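Local coordinates for protein myosin-2 (Saccharomyces cerevisiae, PDB 6IXO) that carries organelles and proteins along polarised actin cables, its globular tail, the part described here, binding receptor proteins on the cargo, at residues 87-90 against 91-94; 117-120 against 121-125; 301-304 against 305-308. One frame throughout, in Å; residues are numbered along the deposited sequence. Where two conformers were deposited one is given.

All three contacts are local, joining side chains three to five residues apart in the all-helical cargo-binding tail. Contact 1 lies nearest the middle of the chain, about 14 Å from its centre, where helix 71-90 ends; contact 2 closes the next helix, 97-124, and contact 3 fills most of helix 300-309, its centre about 62 Å from that of contact 2. Each is partly buried, through Val88, Val89 and Leu92, through Ala118 and Ile122, and through Ile303 and Leu306. Their polar chemistry differs: a lysine holds a sulfate in contact 1, a threonine hydroxyl bonds a carbonyl in contact 2, and in contact 3 an aspartate and an arginine also meet a neighbouring helix.

Contact 1: residues 87-90 against 91-94. With SO4 (sulfate ion), chain D.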
loop_
_atom_site.group_PDB
_atom_site.type_symbol
_atom_site.label_atom_id
_atom_site.label_comp_id
_atom_site.label_asym_id
_atom_site.label_seq_id
_atom_site.Cartn_x
_atom_site.Cartn_y
_atom_site.Cartn_z
ATOM N N LYS A 87 -6.609 -12.264 9.014
ATOM C CA LYS A 87 -7.755 -12.803 8.288
ATOM C C LYS A 87 -8.640 -11.691 7.742
ATOM O O LYS A 87 -9.103 -11.750 6.597
ATOM C CB LYS A 87 -8.579 -13.735 9.176
ATOM C CG LYS A 87 -9.808 -14.300 8.457
ATOM C CD LYS A 87 -10.489 -15.422 9.244
ATOM C CE LYS A 87 -11.573 -16.109 8.416
ATOM N NZ LYS A 87 -12.303 -17.160 9.176
ATOM N N VAL A 88 -8.883 -10.665 8.546
ATOM C CA VAL A 88 -9.694 -9.555 8.069
ATOM C C VAL A 88 -9.047 -8.887 6.858
ATOM O O VAL A 88 -9.721 -8.551 5.885
ATOM C CB VAL A 88 -9.937 -8.498 9.193
ATOM C CG1 VAL A 88 -10.529 -7.235 8.609
ATOM C CG2 VAL A 88 -10.923 -9.098 10.245
ATOM N N VAL A 89 -7.729 -8.717 6.884
ATOM C CA VAL A 89 -7.122 -8.007 5.758
ATOM C C VAL A 89 -7.147 -8.923 4.498
ATOM O O VAL A 89 -7.309 -8.455 3.384
ATOM C CB VAL A 89 -5.714 -7.593 6.099
ATOM C CG1 VAL A 89 -4.991 -7.055 4.853
ATOM C CG2 VAL A 89 -5.737 -6.481 7.268
ATOM N N THR A 90 -7.068 -10.232 4.714
ATOM C CA THR A 90 -7.086 -11.217 3.626
ATOM C C THR A 90 -8.416 -11.192 2.844
ATOM O O THR A 90 -8.479 -11.495 1.637
ATOM C CB THR A 90 -6.776 -12.617 4.236
ATOM O OG1 THR A 90 -5.412 -12.602 4.684
ATOM C CG2 THR A 90 -6.926 -13.743 3.211
ATOM N N GLN A 91 -9.472 -10.783 3.529
ATOM C CA GLN A 91 -10.822 -10.778 2.972
ATOM C C GLN A 91 -11.213 -9.428 2.377
ATOM O O GLN A 91 -12.305 -9.290 1.835
ATOM C CB GLN A 91 -11.817 -11.192 4.071
ATOM C CG GLN A 91 -11.629 -12.679 4.459
ATOM C CD GLN A 91 -12.612 -13.167 5.520
ATOM O OE1 GLN A 91 -13.122 -12.387 6.321
ATOM N NE2 GLN A 91 -12.879 -14.467 5.521
ATOM N N LEU A 92 -10.329 -8.436 2.457
ATOM C CA LEU A 92 -10.666 -7.122 1.916
ATOM C C LEU A 92 -10.830 -7.178 0.386
ATOM O O LEU A 92 -10.043 -7.828 -0.312
ATOM C CB LEU A 92 -9.597 -6.098 2.251
ATOM C CG LEU A 92 -9.416 -5.836 3.758
ATOM C CD1 LEU A 92 -8.397 -4.725 3.880
ATOM C CD2 LEU A 92 -10.764 -5.425 4.364
ATOM N N LYS A 93 -11.828 -6.481 -0.129
ATOM C CA LYS A 93 -11.993 -6.438 -1.581
ATOM C C LYS A 93 -12.825 -5.241 -2.001
ATOM O O LYS A 93 -13.461 -4.605 -1.180
ATOM C CB LYS A 93 -12.642 -7.722 -2.059
ATOM C CG LYS A 93 -14.037 -7.845 -1.508
ATOM C CD LYS A 93 -14.713 -9.120 -1.958
ATOM C CE LYS A 93 -13.887 -10.333 -1.563
ATOM N NZ LYS A 93 -13.945 -10.649 -0.100
ATOM N N GLY A 94 -12.782 -4.904 -3.285
ATOM C CA GLY A 94 -13.725 -3.939 -3.817
ATOM C C GLY A 94 -13.476 -2.498 -3.413
ATOM O O GLY A 94 -12.329 -2.066 -3.272
HETATM S S SO4 D . -11.494 -13.379 -0.082
HETATM O O1 SO4 D . -11.365 -14.601 -0.859
HETATM O O2 SO4 D . -11.032 -12.237 -0.866
HETATM O O3 SO4 D . -12.895 -13.196 0.287
HETATM O O4 SO4 D . -10.675 -13.511 1.115
#
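Leu92 packs back onto the last turn of helix 71-90, and this is the close side of the contact. Leu92 CG sits 3.4 Å from Val89 O and nearly as close to Val88 O, and Leu92 CD1 meets Val89 CG1 at 4.2 Å. The first torsion of Leu92 (chi1 -63°) sets CG beside its own backbone N, turning the branch over those two carbonyls. On the helix that follows, Leu92 touches Leu97 and Ser100. Backbone bonds finish the turn: Leu92 N donates to Val89 O at 3.2 Å, while Gln91 N reaches Val88 O at 3.3 Å and Lys87 O only weakly. The bonds to Val88 O and Val89 O, both i to i-3, mark a C-terminal helix turn tightening as the chain leaves the helix. Cutting Leu92 back to an alanine is likely to open a gap beside Val89 CG1 and to lose the touch on Leu97 and Ser100.

The solvent side is looser. Gln91 and Lys87 run at a slant to each other, touching where Lys87 CE comes 3.6 Å from Gln91 NE2. Lys93, bent at chi3 and chi4, curls its ammonium back to Gln91 O, with Lys93 NZ 2.9 Å away, and the same NZ holds sulfate O3 at 2.8 Å. The ion, probably from the crystallisation liquor, also lies beside Gln91, its O4 3.3 Å from Gln91 CA.

Around this turn, Lys165 of helix 134-180 donates to both Thr90 O and Leu92 O, tying the helix end and the following loop to one side chain. Val88 and Val89 rest on Trp104 of helix 97-124, and Val89 also on Ile158 and Ile161, so the end of helix 71-90 is wedged against helices 97-124 and 134-180.

Contact 2: residues 117-120 against 121-125; sequences FALN and SILTE
Leu119 and Leu123 stand as neighbours one turn apart, their ends heading in a common direction, on the last turns of helix 97-124 in the helical cargo-binding tail. Leu119 CG meets Leu123 CD1 at 4.2 Å, a light aliphatic touch. The two leucines start differently: CG of Leu119 is anti to the backbone N (chi1 -172°), whereas that of Leu123 stands beside it (chi1 -71°), leaning back over the preceding turn, where Leu123 CG comes 3.4 Å from Leu119 O.

Ile122 takes another direction. Its CG1 branch folds back along the helix until Ile122 CG1 is 3.2 Å from Ala118 O, and the side chain faces Tyr140 and Val144 of helix 134-180. Leu119 also meets that helix, at Thr145 and Lys148, so both residues contact helix 134-180.

On the more exposed flank Asn120 and Thr124 slant across each other. Beneath these side chains the backbone keeps its alpha-helical i to i-4 bonds, including Leu123 N to Leu119 O at 2.9 Å. The last carbonyl of 117-120 does double duty: Asn120 O accepts from Thr124 N at 3.0 Å and from Thr124 OG1 at 2.9 Å, the two donors reaching it from opposite faces of its carbonyl plane.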
loop_
_atom_site.group_PDB
_atom_site.type_symbol
_atom_site.label_atom_id
_atom_site.label_comp_id
_atom_site.label_asym_id
_atom_site.label_seq_id
_atom_site.Cartn_x
_atom_site.Cartn_y
_atom_site.Cartn_z
ATOM N N PHE A 117 7.054 0.100 22.990
ATOM C CA PHE A 117 7.086 0.975 24.142
ATOM C C PHE A 117 7.069 0.145 25.426
ATOM O O PHE A 117 7.780 0.461 26.400
ATOM C CB PHE A 117 5.897 1.943 24.121
ATOM C CG PHE A 117 5.589 2.545 25.462
ATOM C CD1 PHE A 117 6.308 3.628 25.929
ATOM C CD2 PHE A 117 4.593 2.011 26.266
ATOM C CE1 PHE A 117 6.037 4.184 27.152
ATOM C CE2 PHE A 117 4.318 2.564 27.509
ATOM C CZ PHE A 117 5.044 3.653 27.953
ATOM N N ALA A 118 6.260 -0.916 25.439
ATOM C CA ALA A 118 6.084 -1.686 26.695
ATOM C C ALA A 118 7.355 -2.468 26.995
ATOM O O ALA A 118 7.762 -2.615 28.127
ATOM C CB ALA A 118 4.915 -2.619 26.578
ATOM N N LEU A 119 7.978 -2.989 25.947
ATOM C CA LEU A 119 9.216 -3.743 26.099
ATOM C C LEU A 119 10.312 -2.861 26.665
ATOM O O LEU A 119 11.022 -3.241 27.615
ATOM C CB LEU A 119 9.633 -4.339 24.741
ATOM C CG LEU A 119 10.818 -5.302 24.799
ATOM C CD1 LEU A 119 10.630 -6.362 25.895
ATOM C CD2 LEU A 119 11.011 -5.948 23.418
ATOM N N ASN A 120 10.454 -1.665 26.111
ATOM C CA ASN A 120 11.461 -0.744 26.636
ATOM C C ASN A 120 11.147 -0.337 28.059
ATOM O O ASN A 120 12.045 -0.201 28.881
ATOM C CB ASN A 120 11.595 0.507 25.767
ATOM C CG ASN A 120 12.565 1.518 26.360
ATOM O OD1 ASN A 120 13.775 1.386 26.223
ATOM N ND2 ASN A 120 12.032 2.518 27.043
ATOM N N SER A 121 9.868 -0.168 28.371
ATOM C CA SER A 121 9.489 0.196 29.727
ATOM C C SER A 121 9.801 -0.919 30.726
ATOM O O SER A 121 10.185 -0.660 31.882
ATOM C CB SER A 121 7.996 0.536 29.801
ATOM O OG SER A 121 7.620 0.713 31.171
ATOM N N ILE A 122 9.605 -2.156 30.279
ATOM C CA ILE A 122 9.860 -3.343 31.094
ATOM C C ILE A 122 11.356 -3.504 31.369
ATOM O O ILE A 122 11.780 -3.734 32.505
ATOM C CB ILE A 122 9.300 -4.607 30.388
ATOM C CG1 ILE A 122 7.777 -4.667 30.550
ATOM C CG2 ILE A 122 9.918 -5.871 30.948
ATOM C CD1 ILE A 122 7.076 -5.557 29.502
ATOM N N LEU A 123 12.153 -3.348 30.320
ATOM C CA LEU A 123 13.598 -3.546 30.422
ATOM C C LEU A 123 14.280 -2.430 31.205
ATOM O O LEU A 123 15.330 -2.635 31.834
ATOM C CB LEU A 123 14.218 -3.639 29.018
ATOM C CG LEU A 123 13.915 -4.896 28.203
ATOM C CD1 LEU A 123 14.470 -4.783 26.783
ATOM C CD2 LEU A 123 14.473 -6.129 28.906
ATOM N N THR A 124 13.678 -1.246 31.155
ATOM C CA THR A 124 14.263 -0.054 31.767
ATOM C C THR A 124 13.806 0.201 33.200
ATOM O O THR A 124 14.613 0.545 34.048
ATOM C CB THR A 124 13.945 1.195 30.931
ATOM O OG1 THR A 124 14.527 1.044 29.631
ATOM C CG2 THR A 124 14.526 2.435 31.573
ATOM N N GLU A 125 12.515 0.046 33.470
ATOM C CA GLU A 125 11.955 0.458 34.761
ATOM C C GLU A 125 11.693 -0.729 35.685
ATOM O O GLU A 125 11.992 -0.677 36.880
ATOM C CB GLU A 125 10.648 1.245 34.562
ATOM C CG GLU A 125 10.705 2.389 33.547
ATOM C CD GLU A 125 11.282 3.681 34.109
ATOM O OE1 GLU A 125 12.144 3.623 35.013
ATOM O OE2 GLU A 125 10.867 4.763 33.641
#

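Contact 3: residues 301-304 against 305-308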
loop_
_atom_site.group_PDB
_atom_site.type_symbol
_atom_site.label_atom_id
_atom_site.label_comp_id
_atom_site.label_asym_id
_atom_site.label_seq_id
_atom_site.Cartn_x
_atom_site.Cartn_y
_atom_site.Cartn_z
ATOM N N GLU A 301 20.156 10.209 -37.947
ATOM C CA GLU A 301 20.288 11.084 -36.791
ATOM C C GLU A 301 19.032 11.085 -35.916
ATOM O O GLU A 301 19.128 11.164 -34.678
ATOM C CB GLU A 301 20.610 12.504 -37.228
ATOM C CG GLU A 301 21.063 13.357 -36.070
ATOM C CD GLU A 301 21.127 14.816 -36.426
ATOM O OE1 GLU A 301 20.879 15.147 -37.605
ATOM O OE2 GLU A 301 21.421 15.629 -35.526
ATOM N N ASP A 302 17.863 11.007 -36.552
ATOM C CA ASP A 302 16.604 10.873 -35.815
ATOM C C ASP A 302 16.681 9.692 -34.859
ATOM O O ASP A 302 16.229 9.752 -33.698
ATOM C CB ASP A 302 15.418 10.665 -36.765
ATOM C CG ASP A 302 14.962 11.948 -37.454
ATOM O OD1 ASP A 302 15.333 13.056 -37.014
ATOM O OD2 ASP A 302 14.199 11.831 -38.436
ATOM N N ILE A 303 17.236 8.602 -35.363
ATOM C CA ILE A 303 17.299 7.390 -34.565
ATOM C C ILE A 303 18.348 7.555 -33.464
ATOM O O ILE A 303 18.114 7.138 -32.340
ATOM C CB ILE A 303 17.578 6.153 -35.452
ATOM C CG1 ILE A 303 16.395 5.928 -36.412
ATOM C CG2 ILE A 303 17.787 4.920 -34.610
ATOM C CD1 ILE A 303 15.018 5.799 -35.696
ATOM N N ASP A 304 19.477 8.195 -33.756
ATOM C CA ASP A 304 20.468 8.418 -32.707
ATOM C C ASP A 304 19.904 9.327 -31.616
ATOM O O ASP A 304 20.167 9.116 -30.430
ATOM C CB ASP A 304 21.767 9.007 -33.266
ATOM C CG ASP A 304 22.524 8.027 -34.156
ATOM O OD1 ASP A 304 22.361 6.804 -33.960
ATOM O OD2 ASP A 304 23.276 8.480 -35.049
ATOM N N ILE A 305 19.115 10.324 -32.008
ATOM C CA ILE A 305 18.498 11.216 -31.027
ATOM C C ILE A 305 17.435 10.473 -30.189
ATOM O O ILE A 305 17.360 10.631 -28.964
ATOM C CB ILE A 305 17.865 12.444 -31.718
ATOM C CG1 ILE A 305 18.950 13.308 -32.362
ATOM C CG2 ILE A 305 17.065 13.283 -30.732
ATOM C CD1 ILE A 305 18.412 14.272 -33.415
ATOM N N LEU A 306 16.623 9.671 -30.869
ATOM C CA LEU A 306 15.584 8.873 -30.232
ATOM C C LEU A 306 16.190 7.954 -29.163
ATOM O O LEU A 306 15.621 7.757 -28.088
ATOM C CB LEU A 306 14.835 8.061 -31.288
ATOM C CG LEU A 306 13.833 7.018 -30.801
ATOM C CD1 LEU A 306 12.649 7.723 -30.160
ATOM C CD2 LEU A 306 13.370 6.154 -31.960
ATOM N N ARG A 307 17.368 7.409 -29.446
ATOM C CA ARG A 307 18.023 6.541 -28.469
ATOM C C ARG A 307 18.378 7.271 -27.182
ATOM O O ARG A 307 18.246 6.703 -26.096
ATOM C CB ARG A 307 19.273 5.926 -29.063
ATOM C CG ARG A 307 18.981 4.964 -30.180
ATOM C CD ARG A 307 20.285 4.517 -30.826
ATOM N NE ARG A 307 21.125 3.788 -29.878
ATOM C CZ ARG A 307 22.403 3.488 -30.101
ATOM N NH1 ARG A 307 22.985 3.863 -31.233
ATOM N NH2 ARG A 307 23.100 2.820 -29.191
ATOM N N GLY A 308 18.833 8.520 -27.297
ATOM C CA GLY A 308 19.108 9.335 -26.120
ATOM C C GLY A 308 17.849 9.747 -25.379
ATOM O O GLY A 308 17.846 9.836 -24.143
#
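Glu301 and Ile305 slant across each other one turn apart: Ile305 CD1 lies against the stem and one carboxylate oxygen of the acid, 3.9 Å from both Glu301 CG and Glu301 OE2. The torsions of Ile305 keep its CG1 branch beside its own backbone N (chi1 -66°) and bring CD1 back over Glu301 O. The apolar pair proper, Ile303 and Leu306, is buried. Their side chains run together in one direction, with Ile303 CD1 and Leu306 CD2 at 4.1 Å. Ile303 turns to Ile338, Tyr341 and Val342 of helix 336-350, while Leu306 reaches Ile322 of helix 315-323.

The backbone bonds are those of a regular alpha helix, the short helix 300-309 within the DIL domain of the tail. Ile305 N donates to Glu301 O at 2.8 Å, Leu306 N to Asp302 O at 2.9 Å and Arg307 N to Ile303 O at 3.0 Å; the fourth, Gly308 N to Asp304 O, is weak at 3.5 Å.

Of the charged side chains, Asp304 and Arg307 border helix 336-350. They extend as companions, but OD1 of Asp304 stands 4.1 Å from NH1 of Arg307, too far for a salt bridge. Asp304 OD1 lies at the guanidinium edge, near its plane; the two flat groups are turned 61° apart. Asp304 OD1 finds its hydrogen bond instead at the hydroxyl of Tyr341. Asp302 points elsewhere, toward the chain leading into the helix, its OD2 paired with Arg296 in a salt bridge and bonded to Tyr298 N.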